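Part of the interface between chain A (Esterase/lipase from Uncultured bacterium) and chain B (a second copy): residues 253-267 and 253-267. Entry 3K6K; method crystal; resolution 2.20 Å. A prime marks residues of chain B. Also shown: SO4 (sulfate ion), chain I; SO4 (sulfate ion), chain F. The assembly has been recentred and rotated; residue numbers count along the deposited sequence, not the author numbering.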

# COMPACT_ATOMS: atom_id res chain seq x y z
N LEU A 253 14.92 -1.79 3.86
CA LEU A 253 14.03 -0.74 4.41
C LEU A 253 12.55 -0.87 3.88
O LEU A 253 11.76 0.07 3.87
CB LEU A 253 14.58 0.66 4.13
CG LEU A 253 16.03 0.99 4.53
CD1 LEU A 253 16.36 2.47 4.36
CD2 LEU A 253 16.25 0.58 6.00
N LEU A 254 12.22 -2.06 3.41
CA LEU A 254 10.85 -2.37 3.06
C LEU A 254 9.92 -2.20 4.24
O LEU A 254 8.79 -1.74 4.05
CB LEU A 254 10.70 -3.80 2.54
CG LEU A 254 9.25 -4.23 2.16
CD1 LEU A 254 8.76 -3.45 0.99
CD2 LEU A 254 9.18 -5.77 1.83
N SER A 255 10.35 -2.59 5.44
CA SER A 255 9.42 -2.50 6.56
C SER A 255 9.26 -1.02 6.97
O SER A 255 8.34 -0.71 7.70
CB SER A 255 9.82 -3.39 7.75
OG SER A 255 9.90 -4.76 7.37
N ASP A 256 10.12 -0.11 6.47
CA ASP A 256 9.92 1.34 6.67
C ASP A 256 8.63 1.83 5.94
O ASP A 256 7.80 2.60 6.49
CB ASP A 256 11.12 2.20 6.19
CG ASP A 256 12.28 2.31 7.24
OD1 ASP A 256 12.94 3.35 7.26
OD2 ASP A 256 12.55 1.41 8.04
N SER A 257 8.51 1.40 4.70
CA SER A 257 7.34 1.65 3.90
C SER A 257 6.08 1.03 4.46
O SER A 257 5.10 1.75 4.62
CB SER A 257 7.56 1.24 2.45
OG SER A 257 8.43 2.16 1.82
N THR A 258 6.08 -0.26 4.75
CA THR A 258 4.90 -0.91 5.26
C THR A 258 4.58 -0.34 6.65
O THR A 258 3.39 -0.15 7.03
CB THR A 258 5.07 -2.45 5.37
OG1 THR A 258 6.11 -2.70 6.30
CG2 THR A 258 5.52 -3.00 4.20
N THR A 259 5.62 -0.07 7.44
CA THR A 259 5.37 0.45 8.81
C THR A 259 4.87 1.87 8.88
O THR A 259 3.93 2.17 9.65
CB THR A 259 6.54 0.30 9.76
OG1 THR A 259 6.91 -1.06 9.82
CG2 THR A 259 6.13 0.72 11.23
N LEU A 260 5.47 2.75 8.12
CA LEU A 260 4.88 4.06 7.95
C LEU A 260 3.44 4.00 7.44
O LEU A 260 2.60 4.87 7.76
CB LEU A 260 5.69 4.86 6.95
CG LEU A 260 5.84 6.40 6.95
CD1 LEU A 260 5.59 6.97 5.53
CD2 LEU A 260 5.21 7.23 8.10
N ALA A 261 3.14 3.05 6.57
CA ALA A 261 1.77 2.92 6.08
C ALA A 261 0.88 2.48 7.27
O ALA A 261 -0.17 3.05 7.51
CB ALA A 261 1.69 1.91 4.89
N GLU A 262 1.33 1.47 8.03
CA GLU A 262 0.58 1.06 9.20
C GLU A 262 0.16 2.28 10.05
O GLU A 262 -1.06 2.55 10.27
CB GLU A 262 1.39 0.08 10.05
CG GLU A 262 0.60 -0.59 11.15
CD GLU A 262 1.39 -1.66 11.77
OE1 GLU A 262 1.22 -2.82 11.41
OE2 GLU A 262 2.27 -1.34 12.56
N ARG A 263 1.17 3.06 10.44
CA ARG A 263 1.02 4.06 11.44
C ARG A 263 0.41 5.32 10.85
O ARG A 263 -0.44 6.02 11.46
CB ARG A 263 2.36 4.36 12.14
CG ARG A 263 3.09 3.08 12.71
CD ARG A 263 2.17 2.22 13.64
NE ARG A 263 2.88 1.03 14.14
CZ ARG A 263 3.76 1.04 15.15
NH1 ARG A 263 4.02 2.17 15.79
NH2 ARG A 263 4.39 -0.09 15.52
N ALA A 264 0.79 5.63 9.64
CA ALA A 264 0.15 6.81 9.07
C ALA A 264 -1.39 6.51 8.88
O ALA A 264 -2.25 7.35 9.20
CB ALA A 264 0.83 7.25 7.86
N GLY A 265 -1.73 5.30 8.45
CA GLY A 265 -3.13 4.98 8.16
C GLY A 265 -3.93 5.02 9.44
O GLY A 265 -5.01 5.56 9.45
N ALA A 266 -3.33 4.53 10.53
CA ALA A 266 -4.01 4.44 11.83
C ALA A 266 -4.16 5.80 12.47
O ALA A 266 -5.02 5.99 13.34
CB ALA A 266 -3.23 3.50 12.81
N ALA A 267 -3.30 6.74 12.06
CA ALA A 267 -3.39 8.14 12.46
C ALA A 267 -4.40 8.88 11.59
O ALA A 267 -4.61 10.08 11.74
CB ALA A 267 -2.04 8.81 12.38
N LEU B 253 -7.77 -5.26 12.40
CA LEU B 253 -7.08 -6.07 11.38
C LEU B 253 -6.16 -5.28 10.40
O LEU B 253 -5.80 -5.79 9.29
CB LEU B 253 -8.10 -6.92 10.59
CG LEU B 253 -8.92 -7.89 11.46
CD1 LEU B 253 -9.83 -8.84 10.68
CD2 LEU B 253 -7.97 -8.67 12.33
N LEU B 254 -5.80 -4.07 10.78
CA LEU B 254 -5.08 -3.18 9.83
C LEU B 254 -3.74 -3.84 9.59
O LEU B 254 -3.33 -3.95 8.47
CB LEU B 254 -4.84 -1.77 10.37
CG LEU B 254 -4.00 -0.82 9.47
CD1 LEU B 254 -4.66 -0.48 8.13
CD2 LEU B 254 -3.73 0.49 10.23
N SER B 255 -3.10 -4.32 10.67
CA SER B 255 -1.79 -4.96 10.52
C SER B 255 -1.85 -6.26 9.76
O SER B 255 -0.80 -6.71 9.31
CB SER B 255 -1.00 -5.17 11.82
OG SER B 255 -1.00 -4.03 12.64
N ASP B 256 -3.03 -6.82 9.54
CA ASP B 256 -3.05 -8.02 8.70
C ASP B 256 -2.70 -7.62 7.25
O ASP B 256 -2.01 -8.39 6.52
CB ASP B 256 -4.38 -8.76 8.75
CG ASP B 256 -4.51 -9.77 9.93
OD1 ASP B 256 -5.27 -10.76 9.74
OD2 ASP B 256 -3.93 -9.60 11.05
N SER B 257 -3.16 -6.43 6.86
CA SER B 257 -2.99 -5.94 5.50
C SER B 257 -1.60 -5.36 5.32
O SER B 257 -1.04 -5.50 4.25
CB SER B 257 -4.04 -4.86 5.14
OG SER B 257 -5.37 -5.40 5.16
N THR B 258 -1.06 -4.67 6.32
CA THR B 258 0.25 -4.15 6.12
C THR B 258 1.30 -5.25 6.18
O THR B 258 2.25 -5.25 5.34
CB THR B 258 0.57 -2.98 7.00
OG1 THR B 258 0.42 -3.34 8.37
CG2 THR B 258 -0.33 -1.71 6.62
N THR B 259 1.12 -6.23 7.09
CA THR B 259 1.85 -7.51 7.06
C THR B 259 1.72 -8.36 5.77
O THR B 259 2.73 -8.80 5.23
CB THR B 259 1.52 -8.40 8.33
OG1 THR B 259 1.69 -7.63 9.54
CG2 THR B 259 2.47 -9.58 8.39
N LEU B 260 0.49 -8.64 5.29
CA LEU B 260 0.34 -9.35 4.02
C LEU B 260 1.20 -8.60 2.99
O LEU B 260 2.05 -9.21 2.36
CB LEU B 260 -1.11 -9.37 3.51
CG LEU B 260 -1.66 -10.68 2.92
CD1 LEU B 260 -2.59 -10.58 1.76
CD2 LEU B 260 -0.57 -11.72 2.61
N ALA B 261 0.98 -7.29 2.81
CA ALA B 261 1.74 -6.51 1.82
C ALA B 261 3.25 -6.63 2.03
O ALA B 261 3.96 -6.86 1.09
CB ALA B 261 1.32 -5.02 1.78
N GLU B 262 3.70 -6.53 3.28
CA GLU B 262 5.10 -6.74 3.60
C GLU B 262 5.69 -8.12 3.21
O GLU B 262 6.84 -8.19 2.64
CB GLU B 262 5.34 -6.56 5.09
CG GLU B 262 6.83 -6.52 5.43
CD GLU B 262 7.07 -6.91 6.88
OE1 GLU B 262 7.83 -6.26 7.58
OE2 GLU B 262 6.43 -7.86 7.35
N ARG B 263 4.94 -9.20 3.51
CA ARG B 263 5.46 -10.52 3.28
C ARG B 263 5.30 -10.91 1.84
O ARG B 263 6.18 -11.58 1.25
CB ARG B 263 4.91 -11.60 4.25
CG ARG B 263 5.16 -11.32 5.75
CD ARG B 263 6.60 -10.75 6.06
NE ARG B 263 6.64 -10.39 7.49
CZ ARG B 263 6.66 -11.29 8.48
NH1 ARG B 263 6.69 -12.58 8.21
NH2 ARG B 263 6.64 -10.90 9.76
N ALA B 264 4.20 -10.52 1.24
CA ALA B 264 4.02 -10.87 -0.18
C ALA B 264 5.02 -10.07 -1.00
O ALA B 264 5.65 -10.62 -1.89
CB ALA B 264 2.58 -10.58 -0.65
N GLY B 265 5.13 -8.78 -0.68
CA GLY B 265 6.09 -7.86 -1.29
C GLY B 265 7.44 -8.53 -1.26
O GLY B 265 8.05 -8.77 -2.29
N ALA B 266 7.86 -8.95 -0.07
CA ALA B 266 9.19 -9.57 0.03
C ALA B 266 9.29 -10.86 -0.79
O ALA B 266 10.37 -11.22 -1.20
CB ALA B 266 9.61 -9.75 1.43
N ALA B 267 8.17 -11.49 -1.12
CA ALA B 267 8.18 -12.74 -1.95
C ALA B 267 8.06 -12.50 -3.45
O ALA B 267 7.92 -13.44 -4.24
CB ALA B 267 7.10 -13.70 -1.47
S SO4 I . 4.84 -4.20 9.28
O1 SO4 I . 5.96 -4.13 8.33
O2 SO4 I . 4.69 -5.61 9.69
O3 SO4 I . 5.13 -3.29 10.41
O4 SO4 I . 3.56 -3.83 8.68
S SO4 F . 6.66 -0.14 18.04
O1 SO4 F . 7.19 -1.28 17.29
O2 SO4 F . 5.50 -0.61 18.82
O3 SO4 F . 7.72 0.49 18.83
O4 SO4 F . 6.19 0.94 17.17

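This contact is a nearly antiparallel pairing of the same helix from two copies of the protein, in which a polar centre of threonine, glutamate and serine is flanked by small apolar contacts toward the helix ends. The axes run at 165° and approach to 9.5 Å, and the register is set at Thr258, whose CA lies 5.7 Å from the CA of Thr258′. Such closeness suits a short, branched side chain: the CG2 methyl of Thr258 packs on CB of Glu262′ at 3.7 Å, while its OG1 is left free for polar partners.

Because the helices run in opposite directions, each end of one meets the other end of its partner, and the main interactions occur twice. Ser255 OG donates a hydrogen bond to Glu262′ OE1 at 2.6 Å, and Ser255′ OG donates to Glu262 OE1 at 2.8 Å. Glutamate suits this place because its CA-to-CB bond points sideways, yet its long chain brings the carboxylate to the neighbouring helix. The other oxygen is held within its own chain: Arg263 NE forms a salt bridge with Glu262 OE2 at 2.9 Å, and Arg263′ NE does so with Glu262′ OE2 at 2.5 Å, offsetting charge that would otherwise be costly to bury.

Farther out, Leu254 reaches across a backbone with little side chain. Its CD2 lies 4.0 Å from Ala266′ CB, and Leu254′ CD2 lies 4.0 Å from Ala266 CB. Gly265 and Gly265′ add no side chain here.

A sulfate, probably from the crystallisation liquor, sits beside the threonines. Its O1 accepts a very short hydrogen bond of 2.5 Å from Thr258 OG1, and its O4 lies 3.2 Å from Thr258′ OG1, so the anion touches both helices.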